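Local coordinates for protein D-lactate dehydrogenase (Fermentative) (Pseudomonas aeruginosa, PDB 5Z20) that probably reduces pyruvate to D-lactate with NADH as the hydride donor, in fermentative metabolism, at residues Gly60-Cys65 with Gly84-Ala89; Val163-Thr168 with Cys184-Tyr189; Ile216-Cys221 with Met244-Gly249. All coordinates share one frame; numbering follows the deposited sequence.

Contact 1: Gly60-Cys65 with Gly84-Ala89; sequences GFEVVC and GTRLVA
Backbone hydrogen bonds carry most of the meeting between V63-C65 and L87-A89, neighbouring parallel strands whose short axes approach to 4.8 Å. V64 bonds through both its N and its O to the same strand: its N donates to L87 O at 3.1 Å, and its O accepts from A89 N at 2.8 Å. Just before the strands, one carbonyl gathers two amides, since E62 O takes R86 N at 2.7 Å and also the more bent donor L87 N. CA-H...O contacts from V63, C65 and V88 accompany these bonds.

Two side-chain bonds lie at the entrance to the strands. T85 OG1 donates to F61 O at 2.8 Å; the hydroxyl lies anti to its own carbonyl carbon (chi1 -64°), while CG2 turns to the CG2 methyl of V64. E62 and R86 run side by side and form a salt bridge, with R86 NH1 3.1 Å from E62 OE2. The oxygen lies in the guanidinium plane, yet NH1 comes from above the carboxylate plane; the two planes are 75° apart. W334 of helix 317-335 packs on both of these residues.

Apolar contact is split between the faces of the sheet. V63 CG1 touches L87 CD2 at 4.2 Å and, more distantly, A89 CB, on the face where V63 also meets I331. On the other face V64 CG2 crosses T85, 3.8 Å from its OG1.

G84, with positive phi, ends helix 74-82 in a Schellman motif and leads the chain back to the sheet, completing a beta-alpha-beta unit. The chemistry thus divides by depth: main-chain bonds and aliphatic groups join the buried strands, whereas the one charged pair sits near solvent, where its attraction is probably partly screened.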
# COMPACT_ATOMS: atom_id res chain seq x y z
N GLY B 60 40.28 6.08 -20.49
CA GLY B 60 40.49 7.44 -20.98
C GLY B 60 39.95 8.61 -20.13
O GLY B 60 40.10 9.76 -20.54
N PHE B 61 39.25 8.33 -19.05
CA PHE B 61 38.68 9.41 -18.22
C PHE B 61 39.65 9.68 -17.09
O PHE B 61 39.99 8.81 -16.29
CB PHE B 61 37.31 9.06 -17.66
CG PHE B 61 36.18 9.19 -18.64
CD1 PHE B 61 35.87 8.16 -19.50
CD2 PHE B 61 35.47 10.37 -18.76
CE1 PHE B 61 34.85 8.28 -20.44
CE2 PHE B 61 34.45 10.50 -19.68
CZ PHE B 61 34.11 9.45 -20.50
N GLU B 62 40.11 10.92 -17.04
CA GLU B 62 41.03 11.33 -16.02
C GLU B 62 40.45 11.28 -14.63
O GLU B 62 41.18 11.05 -13.68
CB GLU B 62 41.57 12.76 -16.30
CG GLU B 62 42.61 12.75 -17.39
CD GLU B 62 43.64 13.83 -17.23
OE1 GLU B 62 43.34 14.86 -16.61
OE2 GLU B 62 44.76 13.60 -17.77
N VAL B 63 39.17 11.61 -14.54
CA VAL B 63 38.48 11.66 -13.28
C VAL B 63 37.28 10.76 -13.30
O VAL B 63 36.44 10.80 -14.23
CB VAL B 63 38.00 13.11 -12.96
CG1 VAL B 63 37.35 13.15 -11.60
CG2 VAL B 63 39.19 14.08 -12.97
N VAL B 64 37.16 10.00 -12.23
CA VAL B 64 36.00 9.16 -12.02
C VAL B 64 35.31 9.62 -10.75
O VAL B 64 35.96 9.79 -9.73
CB VAL B 64 36.44 7.70 -11.94
CG1 VAL B 64 35.38 6.83 -11.37
CG2 VAL B 64 36.77 7.19 -13.35
N CYS B 65 34.00 9.83 -10.84
CA CYS B 65 33.18 10.19 -9.67
C CYS B 65 32.29 9.04 -9.26
O CYS B 65 31.44 8.55 -10.06
CB CYS B 65 32.32 11.37 -9.97
SG CYS B 65 31.35 11.91 -8.52
N GLY B 84 44.09 5.10 -17.55
CA GLY B 84 44.37 6.56 -17.61
C GLY B 84 43.73 7.44 -16.50
O GLY B 84 43.89 8.67 -16.50
N THR B 85 42.98 6.84 -15.56
CA THR B 85 42.28 7.64 -14.56
C THR B 85 43.30 8.14 -13.53
O THR B 85 44.08 7.36 -13.07
CB THR B 85 41.17 6.81 -13.87
OG1 THR B 85 40.17 6.46 -14.86
CG2 THR B 85 40.54 7.63 -12.74
N ARG B 86 43.21 9.40 -13.19
CA ARG B 86 44.17 10.01 -12.34
C ARG B 86 43.64 10.47 -11.00
O ARG B 86 44.39 10.65 -10.09
CB ARG B 86 44.85 11.11 -13.11
CG ARG B 86 45.78 10.57 -14.18
CD ARG B 86 46.34 11.65 -15.07
NE ARG B 86 47.18 12.54 -14.31
CZ ARG B 86 47.27 13.84 -14.50
NH1 ARG B 86 46.56 14.43 -15.45
NH2 ARG B 86 48.07 14.56 -13.74
N LEU B 87 42.32 10.62 -10.88
CA LEU B 87 41.66 11.09 -9.64
C LEU B 87 40.34 10.35 -9.42
O LEU B 87 39.56 10.16 -10.34
CB LEU B 87 41.34 12.55 -9.72
CG LEU B 87 40.56 13.18 -8.55
CD1 LEU B 87 41.44 13.17 -7.29
CD2 LEU B 87 40.14 14.58 -8.88
N VAL B 88 40.15 9.91 -8.19
CA VAL B 88 38.89 9.33 -7.77
C VAL B 88 38.17 10.31 -6.85
O VAL B 88 38.68 10.63 -5.78
CB VAL B 88 39.12 8.04 -7.04
CG1 VAL B 88 37.82 7.52 -6.47
CG2 VAL B 88 39.69 7.04 -8.02
N ALA B 89 37.03 10.79 -7.31
CA ALA B 89 36.27 11.79 -6.57
C ALA B 89 35.02 11.10 -6.02
O ALA B 89 34.15 10.62 -6.79
CB ALA B 89 35.86 12.90 -7.49

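Contact 2: Val163-Thr168 with Cys184-Tyr189. With NAI (1,4-dihydronicotinamide adenine dinucleotide), chain L.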
# COMPACT_ATOMS: atom_id res chain seq x y z
N VAL B 163 18.72 8.04 25.00
CA VAL B 163 19.12 7.89 23.68
C VAL B 163 20.60 7.71 23.66
O VAL B 163 21.34 8.62 24.06
CB VAL B 163 18.71 9.16 22.88
CG1 VAL B 163 19.28 9.10 21.49
CG2 VAL B 163 17.19 9.33 22.86
N GLY B 164 21.05 6.56 23.13
CA GLY B 164 22.47 6.27 23.05
C GLY B 164 22.98 6.47 21.64
O GLY B 164 22.43 5.89 20.69
N VAL B 165 24.04 7.25 21.54
CA VAL B 165 24.66 7.58 20.29
C VAL B 165 26.00 6.89 20.20
O VAL B 165 26.90 7.19 20.98
CB VAL B 165 24.85 9.11 20.18
CG1 VAL B 165 25.45 9.45 18.86
CG2 VAL B 165 23.53 9.81 20.37
N ILE B 166 26.16 6.00 19.23
CA ILE B 166 27.40 5.33 19.01
C ILE B 166 28.07 6.06 17.86
O ILE B 166 27.67 5.96 16.69
CB ILE B 166 27.13 3.88 18.67
CG1 ILE B 166 26.55 3.18 19.91
CG2 ILE B 166 28.38 3.16 18.18
CD1 ILE B 166 25.99 1.81 19.66
N GLY B 167 29.12 6.78 18.20
CA GLY B 167 29.83 7.59 17.21
C GLY B 167 29.37 9.02 17.25
O GLY B 167 28.34 9.34 16.67
N THR B 168 30.14 9.86 17.94
CA THR B 168 29.77 11.25 18.20
C THR B 168 30.58 12.21 17.36
O THR B 168 31.13 13.18 17.86
CB THR B 168 29.93 11.59 19.70
OG1 THR B 168 31.25 11.23 20.19
CG2 THR B 168 28.90 10.79 20.49
N CYS B 184 15.45 14.49 25.70
CA CYS B 184 15.99 13.15 25.93
C CYS B 184 17.30 13.21 26.78
O CYS B 184 18.03 14.22 26.79
CB CYS B 184 16.38 12.50 24.59
SG CYS B 184 14.89 12.22 23.58
N GLU B 185 17.60 12.12 27.45
CA GLU B 185 18.88 12.02 28.17
C GLU B 185 19.88 11.38 27.21
O GLU B 185 19.64 10.25 26.74
CB GLU B 185 18.65 11.14 29.38
CG GLU B 185 19.92 10.89 30.17
CD GLU B 185 19.71 10.06 31.44
OE1 GLU B 185 18.57 9.72 31.83
OE2 GLU B 185 20.70 9.73 32.05
N LEU B 186 21.01 12.01 26.98
CA LEU B 186 21.95 11.45 26.03
C LEU B 186 23.09 10.64 26.60
O LEU B 186 23.82 11.08 27.49
CB LEU B 186 22.54 12.58 25.18
CG LEU B 186 21.61 13.09 24.09
CD1 LEU B 186 21.95 14.55 23.79
CD2 LEU B 186 21.76 12.22 22.85
N LEU B 187 23.25 9.45 26.04
CA LEU B 187 24.36 8.58 26.37
C LEU B 187 25.19 8.43 25.12
O LEU B 187 24.63 8.48 24.01
CB LEU B 187 23.82 7.24 26.81
CG LEU B 187 22.75 7.29 27.91
CD1 LEU B 187 22.35 5.88 28.27
CD2 LEU B 187 23.26 8.02 29.14
N ALA B 188 26.50 8.30 25.29
CA ALA B 188 27.42 8.31 24.18
C ALA B 188 28.53 7.31 24.32
O ALA B 188 29.08 7.15 25.39
CB ALA B 188 28.02 9.72 23.98
N TYR B 189 28.91 6.74 23.20
CA TYR B 189 30.06 5.93 23.14
C TYR B 189 30.85 6.32 21.91
O TYR B 189 30.33 6.36 20.77
CB TYR B 189 29.68 4.50 23.10
CG TYR B 189 30.83 3.61 22.74
CD1 TYR B 189 31.86 3.35 23.67
CD2 TYR B 189 30.93 3.07 21.48
CE1 TYR B 189 32.95 2.58 23.33
CE2 TYR B 189 32.02 2.30 21.12
CZ TYR B 189 33.00 2.05 22.05
OH TYR B 189 34.04 1.27 21.70
PA NAI L . 32.87 11.61 11.50
O1A NAI L . 34.11 11.07 11.11
O2A NAI L . 32.70 13.03 11.69
O5B NAI L . 32.52 10.90 12.80
C5B NAI L . 32.59 9.54 13.01
C4B NAI L . 32.65 9.30 14.50
O4B NAI L . 32.64 7.92 14.76
C3B NAI L . 33.87 9.94 15.18
O3B NAI L . 33.63 10.56 16.42
C2B NAI L . 34.65 8.70 15.45
O2B NAI L . 35.57 8.77 16.51
C1B NAI L . 33.59 7.67 15.74
N9A NAI L . 34.16 6.33 15.71
C8A NAI L . 35.22 5.95 15.00
N7A NAI L . 35.52 4.72 15.21
C5A NAI L . 34.68 4.24 16.07
C6A NAI L . 34.48 2.95 16.71
N6A NAI L . 35.29 1.93 16.43
N1A NAI L . 33.48 2.83 17.56
C2A NAI L . 32.71 3.87 17.83
N3A NAI L . 32.83 5.06 17.28
C4A NAI L . 33.78 5.31 16.42
O3 NAI L . 31.88 11.01 10.46
PN NAI L . 30.43 11.48 10.13
O1N NAI L . 30.52 12.57 9.24
O2N NAI L . 29.72 11.63 11.35
O5D NAI L . 29.99 10.22 9.39
C5D NAI L . 29.49 9.09 10.04
C4D NAI L . 29.17 7.95 9.08
O4D NAI L . 27.84 7.93 8.63
C3D NAI L . 30.00 7.90 7.83
O3D NAI L . 31.19 7.18 8.00
C2D NAI L . 29.09 7.22 6.83
O2D NAI L . 29.34 5.84 6.74
C1D NAI L . 27.70 7.39 7.37
N1N NAI L . 26.93 8.24 6.49
C2N NAI L . 25.76 7.82 6.06
C3N NAI L . 24.97 8.58 5.23
C7N NAI L . 23.62 8.06 4.76
O7N NAI L . 23.15 8.46 3.77
N7N NAI L . 22.95 7.17 5.40
C4N NAI L . 25.48 9.80 4.81
C5N NAI L . 26.71 10.22 5.26
C6N NAI L . 27.41 9.41 6.11
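V163 and I166 each turn one methyl branch to the neighbouring strand. With V163 chi1 at 173°, CG2 lies beside the backbone N and reaches C184 CB at 3.7 Å, close also to SG. In I166 a chi1 of -68° sets CG1 beside the backbone N and leaves CG2 anti to it; CG2 meets the ring of Y189 at its edge, 4.2 Å from CD2. Y189 in turn brings its CE2 to 3.7 Å from C2A of the adenine of NADH.

L186 bends back so that CD2 rests 3.9 Å from V165 CG2 and near V163 CG1. The three aliphatic chains lie on the face packed by helix 170-181, where F175 touches both valines. On the same face T168 lays CG2 against A188 CB at 3.8 Å; its OG1 turns instead to Y204 OH, with which it is hydrogen-bonded.

Five backbone bonds zip the parallel strands together, alternating from V163 N to E185 O through to G167 N on Y189 O. The central V165 N to L187 O bond is 2.8 Å long. G164 CA makes a CA-H...O contact of 3.2 Å with L187 O.

Beyond the last bond the chain leaves the sheet at G167, whose positive phi would jam a side chain against the preceding carbonyl, and whose CA lies 3.7 Å from NADH O4B. T168 N then bonds D190 OD2, the carboxylate oxygen that also binds the dinucleotide. This is the first beta-alpha-beta unit of a Rossmann fold: strand 162-166, a glycine-rich turn fitting GxGxxG, helix 170-181, and strand 185-189, followed at once by the acidic D190 beside the adenosine half of the cofactor.

Contact 3: Ile216-Cys221 with Met244-Gly249. With NAI (1,4-dihydronicotinamide adenine dinucleotide), chain L.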
# COMPACT_ATOMS: atom_id res chain seq x y z
N ILE B 216 16.63 4.08 23.05
CA ILE B 216 16.85 4.25 21.60
C ILE B 216 18.35 4.31 21.35
O ILE B 216 19.02 5.01 22.07
CB ILE B 216 16.26 5.60 21.08
CG1 ILE B 216 14.76 5.63 21.29
CG2 ILE B 216 16.57 5.79 19.63
CD1 ILE B 216 14.09 6.97 21.09
N VAL B 217 18.84 3.58 20.35
CA VAL B 217 20.23 3.59 19.99
C VAL B 217 20.35 3.95 18.53
O VAL B 217 19.62 3.39 17.70
CB VAL B 217 20.85 2.17 20.17
CG1 VAL B 217 22.27 2.09 19.66
CG2 VAL B 217 20.80 1.77 21.66
N SER B 218 21.29 4.81 18.22
CA SER B 218 21.51 5.25 16.84
C SER B 218 22.98 5.18 16.51
O SER B 218 23.81 5.67 17.28
CB SER B 218 21.05 6.72 16.64
OG SER B 218 21.04 7.02 15.25
N LEU B 219 23.31 4.57 15.38
CA LEU B 219 24.66 4.32 14.91
C LEU B 219 25.13 5.41 13.96
O LEU B 219 24.51 5.66 12.93
CB LEU B 219 24.73 2.96 14.16
CG LEU B 219 24.15 1.76 14.92
CD1 LEU B 219 24.16 0.51 14.06
CD2 LEU B 219 25.01 1.51 16.13
N HIS B 220 26.25 6.01 14.31
CA HIS B 220 26.86 7.07 13.51
C HIS B 220 28.39 6.99 13.46
O HIS B 220 29.06 7.97 13.23
CB HIS B 220 26.39 8.44 14.05
CG HIS B 220 24.91 8.62 14.01
ND1 HIS B 220 24.21 8.81 12.83
CD2 HIS B 220 23.98 8.61 14.99
CE1 HIS B 220 22.94 9.03 13.11
NE2 HIS B 220 22.77 8.89 14.41
N CYS B 221 28.91 5.79 13.61
CA CYS B 221 30.30 5.53 13.45
C CYS B 221 30.53 5.09 12.04
O CYS B 221 29.64 4.52 11.40
CB CYS B 221 30.76 4.45 14.45
SG CYS B 221 29.82 2.90 14.35
N MET B 244 14.59 0.56 20.67
CA MET B 244 14.60 0.95 19.29
C MET B 244 16.03 1.09 18.84
O MET B 244 16.84 1.73 19.51
CB MET B 244 13.89 2.31 19.13
CG MET B 244 13.98 2.95 17.76
SD MET B 244 13.04 4.49 17.70
CE MET B 244 11.36 3.89 17.75
N LEU B 245 16.35 0.52 17.67
CA LEU B 245 17.64 0.66 17.06
C LEU B 245 17.49 1.37 15.69
O LEU B 245 16.67 0.97 14.88
CB LEU B 245 18.27 -0.73 16.83
CG LEU B 245 19.63 -0.69 16.12
CD1 LEU B 245 20.71 0.02 16.93
CD2 LEU B 245 20.11 -2.11 15.77
N ILE B 246 18.35 2.33 15.43
CA ILE B 246 18.41 3.10 14.20
C ILE B 246 19.78 3.00 13.57
O ILE B 246 20.81 3.24 14.25
CB ILE B 246 18.14 4.61 14.47
CG1 ILE B 246 16.85 4.86 15.17
CG2 ILE B 246 18.14 5.40 13.16
CD1 ILE B 246 15.57 4.40 14.44
N ASN B 247 19.81 2.63 12.29
CA ASN B 247 21.04 2.52 11.54
C ASN B 247 21.01 3.31 10.25
O ASN B 247 20.48 2.87 9.26
CB ASN B 247 21.44 1.07 11.24
CG ASN B 247 22.82 0.97 10.65
OD1 ASN B 247 23.61 1.93 10.65
ND2 ASN B 247 23.12 -0.20 10.08
N THR B 248 21.57 4.51 10.32
CA THR B 248 21.81 5.38 9.19
C THR B 248 23.32 5.52 8.90
O THR B 248 23.77 6.47 8.24
CB THR B 248 21.24 6.81 9.42
OG1 THR B 248 21.87 7.41 10.53
CG2 THR B 248 19.74 6.79 9.59
N GLY B 249 24.09 4.55 9.39
CA GLY B 249 25.55 4.49 9.18
C GLY B 249 25.91 3.67 7.96
O GLY B 249 25.95 4.21 6.84
PA NAI L . 32.87 11.61 11.50
O1A NAI L . 34.11 11.07 11.11
O2A NAI L . 32.70 13.03 11.69
O5B NAI L . 32.52 10.90 12.80
C5B NAI L . 32.59 9.54 13.01
C4B NAI L . 32.65 9.30 14.50
O4B NAI L . 32.64 7.92 14.76
C3B NAI L . 33.87 9.94 15.18
O3B NAI L . 33.63 10.56 16.42
C2B NAI L . 34.65 8.70 15.45
O2B NAI L . 35.57 8.77 16.51
C1B NAI L . 33.59 7.67 15.74
N9A NAI L . 34.16 6.33 15.71
C8A NAI L . 35.22 5.95 15.00
N7A NAI L . 35.52 4.72 15.21
C5A NAI L . 34.68 4.24 16.07
C6A NAI L . 34.48 2.95 16.71
N6A NAI L . 35.29 1.93 16.43
N1A NAI L . 33.48 2.83 17.56
C2A NAI L . 32.71 3.87 17.83
N3A NAI L . 32.83 5.06 17.28
C4A NAI L . 33.78 5.31 16.42
O3 NAI L . 31.88 11.01 10.46
PN NAI L . 30.43 11.48 10.13
O1N NAI L . 30.52 12.57 9.24
O2N NAI L . 29.72 11.63 11.35
O5D NAI L . 29.99 10.22 9.39
C5D NAI L . 29.49 9.09 10.04
C4D NAI L . 29.17 7.95 9.08
O4D NAI L . 27.84 7.93 8.63
C3D NAI L . 30.00 7.90 7.83
O3D NAI L . 31.19 7.18 8.00
C2D NAI L . 29.09 7.22 6.83
O2D NAI L . 29.34 5.84 6.74
C1D NAI L . 27.70 7.39 7.37
N1N NAI L . 26.93 8.24 6.49
C2N NAI L . 25.76 7.82 6.06
C3N NAI L . 24.97 8.58 5.23
C7N NAI L . 23.62 8.06 4.76
O7N NAI L . 23.15 8.46 3.77
N7N NAI L . 22.95 7.17 5.40
C4N NAI L . 25.48 9.80 4.81
C5N NAI L . 26.71 10.22 5.26
C6N NAI L . 27.41 9.41 6.11
O HOH W 1 21.92 5.83 12.85
O HOH W 2 25.29 8.18 10.07
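Strands 216-219 and 244-247 are adjacent parallel strands of the Rossmann sheet, and V217 is gripped between M244 and I246 at their packed end. V217 N donates to M244 O, V217 O accepts from I246 N at 2.8 Å, and L219 N continues the series to I246 O. On one face I216 and M244 lie side by side and point the same way, with I129 of helix 118-134 against both. On the other, L245 folds its CD1 towards V217 CG1 at 3.8 Å; CG is anti to its backbone N (chi1 177°), and chi2 brings that methyl back over the neighbouring strand. L219 CD1 crosses the amide of N247, 3.7 Å from its CG.

Past the strands direct packing gives way to two waters. The first bridges the separating chains: it donates to L219 O at 2.6 Å, accepts from T248 N, and is hydrogen-bonded to S218 OG, with a weak bond to I246 O besides. It also stands over one face of the H220 imidazole, offset toward the rim. That ring tilts across to T248, placing CE1 3.2 Å from OG1. The second water joins protein to cofactor; hydrogen-bonded to H220 ND1, it donates to T248 O and to NADH O4D. Buried polar atoms at the mouth are thereby supplied with partners where the strands no longer pair.

C221 contributes its CB, 3.6 Å from N3A of the adenine. N247 OD1 accepts from G249 N, the amide coming from above the carbonyl plane, in an Asx turn within the loop that offers T248 O to the nicotinamide: the carboxamide N7N donates to T248 O at 3.0 Å, nearly straight at 164°.

How the contacts relate
The contacts follow one another along the chain, each closing a beta-alpha-beta unit. Contact 1 lies in the five-stranded parallel sheet, while contacts 2 and 3 share the seven-stranded one, where strands 162-166 and 216-219 are neighbours. Centres of contacts 2 and 3 are 10 Å apart, and G164 N to I216 O and I166 O to H220 N, both 2.8 Å, are probable hydrogen bonds joining them. Both touch NADH, one at its adenosine half, the other reaching the nicotinamide as well. Contact 1 is remote, about 17 Å from contact 3 between nearest atoms. The two sheets fit the two-domain build of this dehydrogenase family, with bound oxamate between them.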